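Local atomic coordinates of MMACHC-like protein (Caenorhabditis elegans, PDB entry 5UJC), a protein that binds cobalamin during vitamin B12 trafficking and probably removes its upper ligand, reducing cyanocobalamin with a flavin and NADPH and dealkylating alkylcobalamins with glutathione. Residues A[28-33]-A[187-192]; A[63-68]-A[92-97]; A[238-241]-A[245-248]. All coordinates share one frame; numbering follows the deposited sequence.

Contact 1: A[28-33]-A[187-192]; sequences HMFKIG and RSVLIF
The segments that bring F30 onto V189 and I32 onto I191 run in the same direction but are not paired to each other: strand 53-60 lies between them, antiparallel to both, and the closest CA atoms, those of I32 and I191, remain 8.2 Å apart. F30 spans this gap with the length of its ring. With chi1 at 66°, CG stands over the backbone, and the far ring atom CZ comes to 4.0 Å from V189 CG1 although CB does not point there, the two side chains crossing nearly at right angles. Branched valine presents a compact methyl to the ring. I32, in the first turn of helix 32-39, points its CB toward the other segment and bends at chi2 (-63°), which carries CD1 to 4.0 Å from I191 CD1; the same methyl lies 4.1 Å from I191 CG2, so it nestles against both branches of its partner. All four side chains are buried and purely apolar. At the start of 187-192, R187 and S188 together sit opposite I58, a classic beta bulge. Strands 25-31, 53-60 and 185-196 belong to an antiparallel four-stranded sheet with 25-31 at one edge. On the face carrying F30 and V189 lies helix 134-140 (M134, C137, V140), M134 being probably a substrate-binding residue; alternate residues S188, L190 and F192 face helix 93-109.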
# COMPACT_ATOMS: atom_id res chain seq x y z
N HIS A 28 3.25 10.41 -1.03
CA HIS A 28 3.68 11.13 0.16
C HIS A 28 5.21 11.15 0.22
O HIS A 28 5.86 10.10 0.12
CB HIS A 28 3.14 10.42 1.41
CG HIS A 28 1.65 10.30 1.43
ND1 HIS A 28 0.86 11.15 2.14
CD2 HIS A 28 0.82 9.43 0.81
CE1 HIS A 28 -0.41 10.81 1.97
NE2 HIS A 28 -0.45 9.79 1.14
N MET A 29 5.78 12.33 0.39
CA MET A 29 7.22 12.50 0.39
C MET A 29 7.79 12.24 1.79
O MET A 29 7.18 12.62 2.80
CB MET A 29 7.59 13.90 -0.09
CG MET A 29 9.07 14.07 -0.40
SD MET A 29 9.50 15.54 -1.31
CE MET A 29 9.21 16.78 -0.13
N PHE A 30 8.98 11.64 1.84
CA PHE A 30 9.69 11.52 3.10
C PHE A 30 11.18 11.40 2.88
O PHE A 30 11.63 11.24 1.75
CB PHE A 30 9.16 10.34 3.92
CG PHE A 30 9.42 8.97 3.31
CD1 PHE A 30 8.62 8.48 2.28
CD2 PHE A 30 10.42 8.15 3.82
CE1 PHE A 30 8.86 7.22 1.74
CE2 PHE A 30 10.63 6.89 3.30
CZ PHE A 30 9.84 6.41 2.28
N LYS A 31 11.94 11.54 3.96
CA LYS A 31 13.39 11.44 3.89
C LYS A 31 13.80 10.02 4.30
O LYS A 31 13.29 9.49 5.27
CB LYS A 31 14.05 12.46 4.83
CG LYS A 31 13.74 13.90 4.49
CD LYS A 31 14.39 14.86 5.48
CE LYS A 31 13.75 14.80 6.86
NZ LYS A 31 13.93 16.07 7.60
N ILE A 32 14.79 9.46 3.64
CA ILE A 32 15.24 8.13 4.00
C ILE A 32 15.70 8.10 5.47
O ILE A 32 15.47 7.12 6.17
CB ILE A 32 16.39 7.64 3.06
CG1 ILE A 32 15.86 7.37 1.65
CG2 ILE A 32 17.07 6.40 3.63
CD1 ILE A 32 14.83 6.27 1.56
N GLY A 33 16.32 9.19 5.95
CA GLY A 33 16.77 9.24 7.35
C GLY A 33 15.63 9.03 8.35
O GLY A 33 15.83 8.44 9.43
N ARG A 187 1.77 0.54 -1.84
CA ARG A 187 2.15 -0.11 -3.10
C ARG A 187 3.64 -0.05 -3.38
O ARG A 187 4.26 -1.09 -3.65
CB ARG A 187 1.33 0.46 -4.29
CG ARG A 187 -0.16 0.16 -4.18
CD ARG A 187 -0.45 -1.33 -4.23
NE ARG A 187 -1.87 -1.64 -4.10
CZ ARG A 187 -2.33 -2.86 -3.91
NH1 ARG A 187 -1.51 -3.92 -4.00
NH2 ARG A 187 -3.63 -3.05 -3.65
N SER A 188 4.22 1.14 -3.42
CA SER A 188 5.61 1.27 -3.85
C SER A 188 6.28 2.45 -3.17
O SER A 188 5.62 3.40 -2.75
CB SER A 188 5.73 1.46 -5.39
OG SER A 188 5.12 0.40 -6.10
N VAL A 189 7.60 2.38 -3.07
CA VAL A 189 8.40 3.51 -2.70
C VAL A 189 9.42 3.77 -3.79
O VAL A 189 10.08 2.85 -4.27
CB VAL A 189 9.12 3.28 -1.35
CG1 VAL A 189 10.20 4.33 -1.14
CG2 VAL A 189 8.13 3.28 -0.18
N LEU A 190 9.48 5.02 -4.21
CA LEU A 190 10.49 5.51 -5.14
C LEU A 190 11.57 6.24 -4.37
O LEU A 190 11.26 7.07 -3.52
CB LEU A 190 9.87 6.48 -6.14
CG LEU A 190 8.64 6.02 -6.89
CD1 LEU A 190 8.12 7.14 -7.77
CD2 LEU A 190 8.88 4.80 -7.70
N ILE A 191 12.82 5.87 -4.61
CA ILE A 191 13.94 6.51 -3.93
C ILE A 191 14.79 7.21 -4.99
O ILE A 191 15.09 6.63 -6.01
CB ILE A 191 14.79 5.48 -3.17
CG1 ILE A 191 13.91 4.69 -2.19
CG2 ILE A 191 15.95 6.17 -2.43
CD1 ILE A 191 14.62 3.56 -1.44
N PHE A 192 15.16 8.47 -4.71
CA PHE A 192 15.90 9.32 -5.66
C PHE A 192 17.29 9.64 -5.10
O PHE A 192 17.45 10.63 -4.38
CB PHE A 192 15.12 10.58 -5.92
CG PHE A 192 13.75 10.32 -6.50
CD1 PHE A 192 13.57 10.21 -7.86
CD2 PHE A 192 12.65 10.13 -5.67
CE1 PHE A 192 12.33 9.91 -8.39
CE2 PHE A 192 11.40 9.83 -6.21
CZ PHE A 192 11.25 9.72 -7.56

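Contact 2: A[63-68]-A[92-97]; sequences DMFDVA and SPIQSF
The ring of F97 is met by helix 63-68 at A68, whose CB comes to 3.7 Å from F97 CZ, and at its edge by M64, which has two conformers; in one of them CG lies near the ring plane, 3.8 Å from F97 CE2. The carbonyl oxygen of A68 approaches CE1 obliquely, and the carbonyl oxygen of I94, one turn back in F97's own helix, lies in the ring plane at another part of the edge. W72 adds an edge-to-face ring contact. F65 is likewise touched at its edge, by I94 CD1, which stands 4.1 Å from F65 CD2 with the side chains crossing at about a right angle; D66 OD1, hydrogen-bonded to S242 OG, lies in the same ring's plane, and F248, F69 and W263 meet the ring at inclined angles.

F97 extends toward the other helix because its CG is swung away from the backbone N (chi1 158°). The small side chain of A68 suits the place where this broad ring arrives, whereas flexible M64 can run past it in the opposite sense. In that same conformer M64 SD is 5.4 Å from the ring centroid and at the edge, a Met-aromatic contact that is correspondingly less certain.

D63 O in one helix and S92 O, at the N-cap of the other, each accept two bonds. D63 O takes both V67 N and A68 N, the latter marking a wider pi-type turn. S92 O receives S96 N and also S96 OG, at 2.8 Å and from above the carbonyl plane.

The axes of segments 63-68 and 93-97 approach to 12.2 Å and cross at 82°, a nearly perpendicular helix-helix packing bridged by large aromatic side chains, part of the aromatic core joining helices 62-80, 93-109, 243-250 and 257-265.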
# COMPACT_ATOMS: atom_id res chain seq x y z
N ASP A 63 -10.46 3.42 -5.33
CA ASP A 63 -10.64 3.52 -6.78
C ASP A 63 -9.52 2.87 -7.62
O ASP A 63 -9.72 2.65 -8.80
CB ASP A 63 -10.87 4.96 -7.22
CG ASP A 63 -12.27 5.47 -6.89
OD1 ASP A 63 -13.16 4.66 -6.58
OD2 ASP A 63 -12.48 6.67 -7.00
N MET A 64 -8.38 2.51 -7.01
CA MET A 64 -7.36 1.79 -7.78
C MET A 64 -7.97 0.53 -8.37
O MET A 64 -7.90 0.29 -9.58
CB MET A 64 -6.13 1.45 -6.94
CG MET A 64 -5.00 0.85 -7.77
SD MET A 64 -4.08 -0.49 -6.95
CE MET A 64 -5.36 -1.78 -6.82
N PHE A 65 -8.59 -0.27 -7.51
CA PHE A 65 -9.25 -1.50 -7.96
C PHE A 65 -10.57 -1.18 -8.69
O PHE A 65 -10.85 -1.72 -9.77
CB PHE A 65 -9.49 -2.40 -6.75
CG PHE A 65 -10.20 -3.69 -7.06
CD1 PHE A 65 -11.60 -3.74 -7.08
CD2 PHE A 65 -9.49 -4.85 -7.29
CE1 PHE A 65 -12.26 -4.94 -7.27
CE2 PHE A 65 -10.15 -6.03 -7.55
CZ PHE A 65 -11.53 -6.08 -7.51
N ASP A 66 -11.41 -0.35 -8.07
CA ASP A 66 -12.78 -0.18 -8.55
C ASP A 66 -12.89 0.58 -9.87
O ASP A 66 -13.86 0.42 -10.58
CB ASP A 66 -13.65 0.49 -7.48
CG ASP A 66 -13.91 -0.42 -6.27
OD1 ASP A 66 -14.04 -1.62 -6.47
OD2 ASP A 66 -14.04 0.11 -5.12
N VAL A 67 -11.91 1.43 -10.16
CA VAL A 67 -11.92 2.24 -11.36
C VAL A 67 -10.76 1.88 -12.29
O VAL A 67 -10.99 1.40 -13.42
CB VAL A 67 -11.90 3.74 -11.04
CG1 VAL A 67 -11.88 4.57 -12.33
CG2 VAL A 67 -13.10 4.11 -10.18
N ALA A 68 -9.53 2.07 -11.83
CA ALA A 68 -8.37 1.93 -12.75
C ALA A 68 -8.13 0.48 -13.19
O ALA A 68 -7.96 0.19 -14.38
CB ALA A 68 -7.12 2.52 -12.13
N SER A 92 -1.41 -13.14 -12.54
CA SER A 92 -1.12 -12.14 -11.53
C SER A 92 -1.68 -10.78 -11.99
O SER A 92 -0.94 -9.87 -12.36
CB SER A 92 0.41 -12.04 -11.31
OG SER A 92 0.97 -13.31 -11.03
N PRO A 93 -3.01 -10.62 -11.95
CA PRO A 93 -3.57 -9.42 -12.58
C PRO A 93 -3.28 -8.12 -11.85
O PRO A 93 -3.04 -7.10 -12.50
CB PRO A 93 -5.06 -9.70 -12.64
CG PRO A 93 -5.29 -10.77 -11.55
CD PRO A 93 -4.05 -11.59 -11.59
N ILE A 94 -3.30 -8.13 -10.51
CA ILE A 94 -3.08 -6.89 -9.78
C ILE A 94 -1.65 -6.39 -10.04
O ILE A 94 -1.43 -5.23 -10.34
CB ILE A 94 -3.31 -7.06 -8.28
CG1 ILE A 94 -4.77 -7.35 -7.98
CG2 ILE A 94 -2.83 -5.84 -7.50
CD1 ILE A 94 -5.74 -6.20 -8.25
N GLN A 95 -0.68 -7.29 -9.93
CA GLN A 95 0.73 -6.91 -10.13
C GLN A 95 1.03 -6.57 -11.58
O GLN A 95 1.79 -5.65 -11.86
CB GLN A 95 1.65 -8.01 -9.63
CG GLN A 95 1.67 -8.05 -8.12
CD GLN A 95 2.42 -9.23 -7.55
OE1 GLN A 95 2.89 -10.13 -8.27
NE2 GLN A 95 2.52 -9.26 -6.23
N SER A 96 0.37 -7.24 -12.49
CA SER A 96 0.53 -6.92 -13.91
C SER A 96 -0.00 -5.49 -14.22
O SER A 96 0.64 -4.71 -14.92
CB SER A 96 -0.19 -7.97 -14.79
OG SER A 96 0.43 -9.23 -14.67
N PHE A 97 -1.18 -5.20 -13.70
CA PHE A 97 -1.77 -3.86 -13.80
C PHE A 97 -0.84 -2.81 -13.19
O PHE A 97 -0.53 -1.82 -13.84
CB PHE A 97 -3.13 -3.86 -13.11
CG PHE A 97 -3.60 -2.50 -12.69
CD1 PHE A 97 -4.09 -1.60 -13.61
CD2 PHE A 97 -3.55 -2.14 -11.37
CE1 PHE A 97 -4.53 -0.33 -13.19
CE2 PHE A 97 -3.95 -0.90 -10.95
CZ PHE A 97 -4.44 0.00 -11.85

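Contact 3: A[238-241]-A[245-248]; sequences TRRY and QMEF
Q245 lays its side-chain amide flat over the ring of Y241, the two planes only 12° apart, and this stack is the tight part of the contact. It packs the loop after helix 212-225 against helix 243-250. OE1 sits 3.1 Å above the ring plane over its centre, and CG adds a CH-pi contact to the same ring, 3.9 Å from the centroid. The extended glutamine chain, with CG pointing away from the backbone N (chi1 -178°), has just the length to bring its amide across the ring. M246 CG comes to the ring's edge, near its plane, 3.7 Å from Y241 CB, and H183 meets the ring edge-to-face.

Toward solvent the packing thins. A bend at the end of M246 places CE 3.5 Å from Y241 O, but R240 merely brushes this methyl, with NH2 4.2 Å from CE; its NE forms a salt bridge with D233.

Q245 NE2 donates to P62 O, consistent with an amide turned so that oxygen rather than nitrogen lies over the ring, probably the less favourable placement electrostatically. Y241 OH bonds a tartrate, probably from the crystallisation liquor, which may mark a pocket able to take a polar group.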
# COMPACT_ATOMS: atom_id res chain seq x y z
N THR A 238 -15.71 7.11 5.27
CA THR A 238 -16.88 7.13 4.35
C THR A 238 -16.53 6.69 2.94
O THR A 238 -17.43 6.29 2.18
CB THR A 238 -17.53 8.51 4.29
OG1 THR A 238 -16.54 9.49 3.95
CG2 THR A 238 -18.15 8.85 5.62
N ARG A 239 -15.22 6.71 2.60
CA ARG A 239 -14.75 6.23 1.31
C ARG A 239 -14.10 4.86 1.50
O ARG A 239 -13.13 4.72 2.24
CB ARG A 239 -13.79 7.24 0.68
CG ARG A 239 -14.44 8.61 0.42
CD ARG A 239 -13.42 9.68 0.07
NE ARG A 239 -12.87 9.49 -1.26
CZ ARG A 239 -11.83 10.16 -1.75
NH1 ARG A 239 -11.23 11.08 -1.01
NH2 ARG A 239 -11.38 9.89 -2.95
N ARG A 240 -14.72 3.84 0.90
CA ARG A 240 -14.46 2.45 1.25
C ARG A 240 -14.31 1.60 -0.00
O ARG A 240 -14.75 1.98 -1.09
CB ARG A 240 -15.64 1.91 2.09
CG ARG A 240 -15.84 2.67 3.39
CD ARG A 240 -17.15 2.34 4.08
NE ARG A 240 -17.16 1.00 4.63
CZ ARG A 240 -17.89 -0.01 4.17
NH1 ARG A 240 -18.69 0.12 3.10
NH2 ARG A 240 -17.82 -1.18 4.77
N TYR A 241 -13.65 0.46 0.15
CA TYR A 241 -13.65 -0.56 -0.89
C TYR A 241 -15.10 -0.96 -1.23
O TYR A 241 -15.94 -1.07 -0.33
CB TYR A 241 -12.94 -1.82 -0.43
CG TYR A 241 -11.39 -1.81 -0.38
CD1 TYR A 241 -10.63 -0.69 -0.68
CD2 TYR A 241 -10.72 -2.97 -0.04
CE1 TYR A 241 -9.23 -0.75 -0.68
CE2 TYR A 241 -9.33 -3.05 -0.06
CZ TYR A 241 -8.60 -1.94 -0.39
OH TYR A 241 -7.20 -2.02 -0.41
N GLN A 245 -14.64 -5.50 -4.33
CA GLN A 245 -13.23 -5.41 -3.96
C GLN A 245 -12.95 -6.18 -2.64
O GLN A 245 -11.93 -6.87 -2.52
CB GLN A 245 -12.83 -3.95 -3.85
CG GLN A 245 -11.35 -3.77 -3.51
CD GLN A 245 -10.80 -2.37 -3.70
OE1 GLN A 245 -9.60 -2.16 -3.51
NE2 GLN A 245 -11.66 -1.38 -4.06
N MET A 246 -13.84 -6.05 -1.66
CA MET A 246 -13.67 -6.79 -0.41
C MET A 246 -13.78 -8.31 -0.64
O MET A 246 -13.06 -9.10 -0.03
CB MET A 246 -14.64 -6.27 0.64
CG MET A 246 -14.26 -4.89 1.15
SD MET A 246 -15.19 -4.28 2.52
CE MET A 246 -16.67 -3.82 1.70
N GLU A 247 -14.67 -8.73 -1.56
CA GLU A 247 -14.78 -10.14 -1.87
C GLU A 247 -13.48 -10.64 -2.53
O GLU A 247 -12.97 -11.70 -2.19
CB GLU A 247 -15.98 -10.40 -2.80
CG GLU A 247 -16.19 -11.87 -3.16
CD GLU A 247 -16.52 -12.75 -1.97
OE1 GLU A 247 -17.15 -12.25 -1.01
OE2 GLU A 247 -16.17 -13.93 -2.02
N PHE A 248 -12.97 -9.84 -3.47
CA PHE A 248 -11.75 -10.18 -4.19
C PHE A 248 -10.56 -10.38 -3.22
O PHE A 248 -9.91 -11.42 -3.22
CB PHE A 248 -11.47 -9.06 -5.20
CG PHE A 248 -10.28 -9.29 -6.08
CD1 PHE A 248 -9.02 -8.83 -5.71
CD2 PHE A 248 -10.43 -9.89 -7.33
CE1 PHE A 248 -7.94 -8.98 -6.56
CE2 PHE A 248 -9.35 -10.04 -8.17
CZ PHE A 248 -8.11 -9.58 -7.78

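In the fold
Contact 2 is nested in the chain loop closed by contact 1, and contact 3 follows both. Contacts 2 and 3 form one continuous cluster: F65 CE2 lies 3.5 Å from F248 CD1, I94 CG1 lies 3.8 Å from F248 CE1, and D66 OD2 is 3.0 Å from Q245 NE2. Contact 1 meets contact 2 through R187, whose NE is 3.8 Å from SD of one M64 conformer and whose NH1 is 4.2 Å from I94 CG2; it stays clear of contact 3. All three lie near the bound methylcobalamin, but none of the side chains Y241, V189 and I94, about 7, 8 and 9 Å away, touches it. R187 and Y241 each hydrogen-bond to tartrate, probably from the crystallisation liquor.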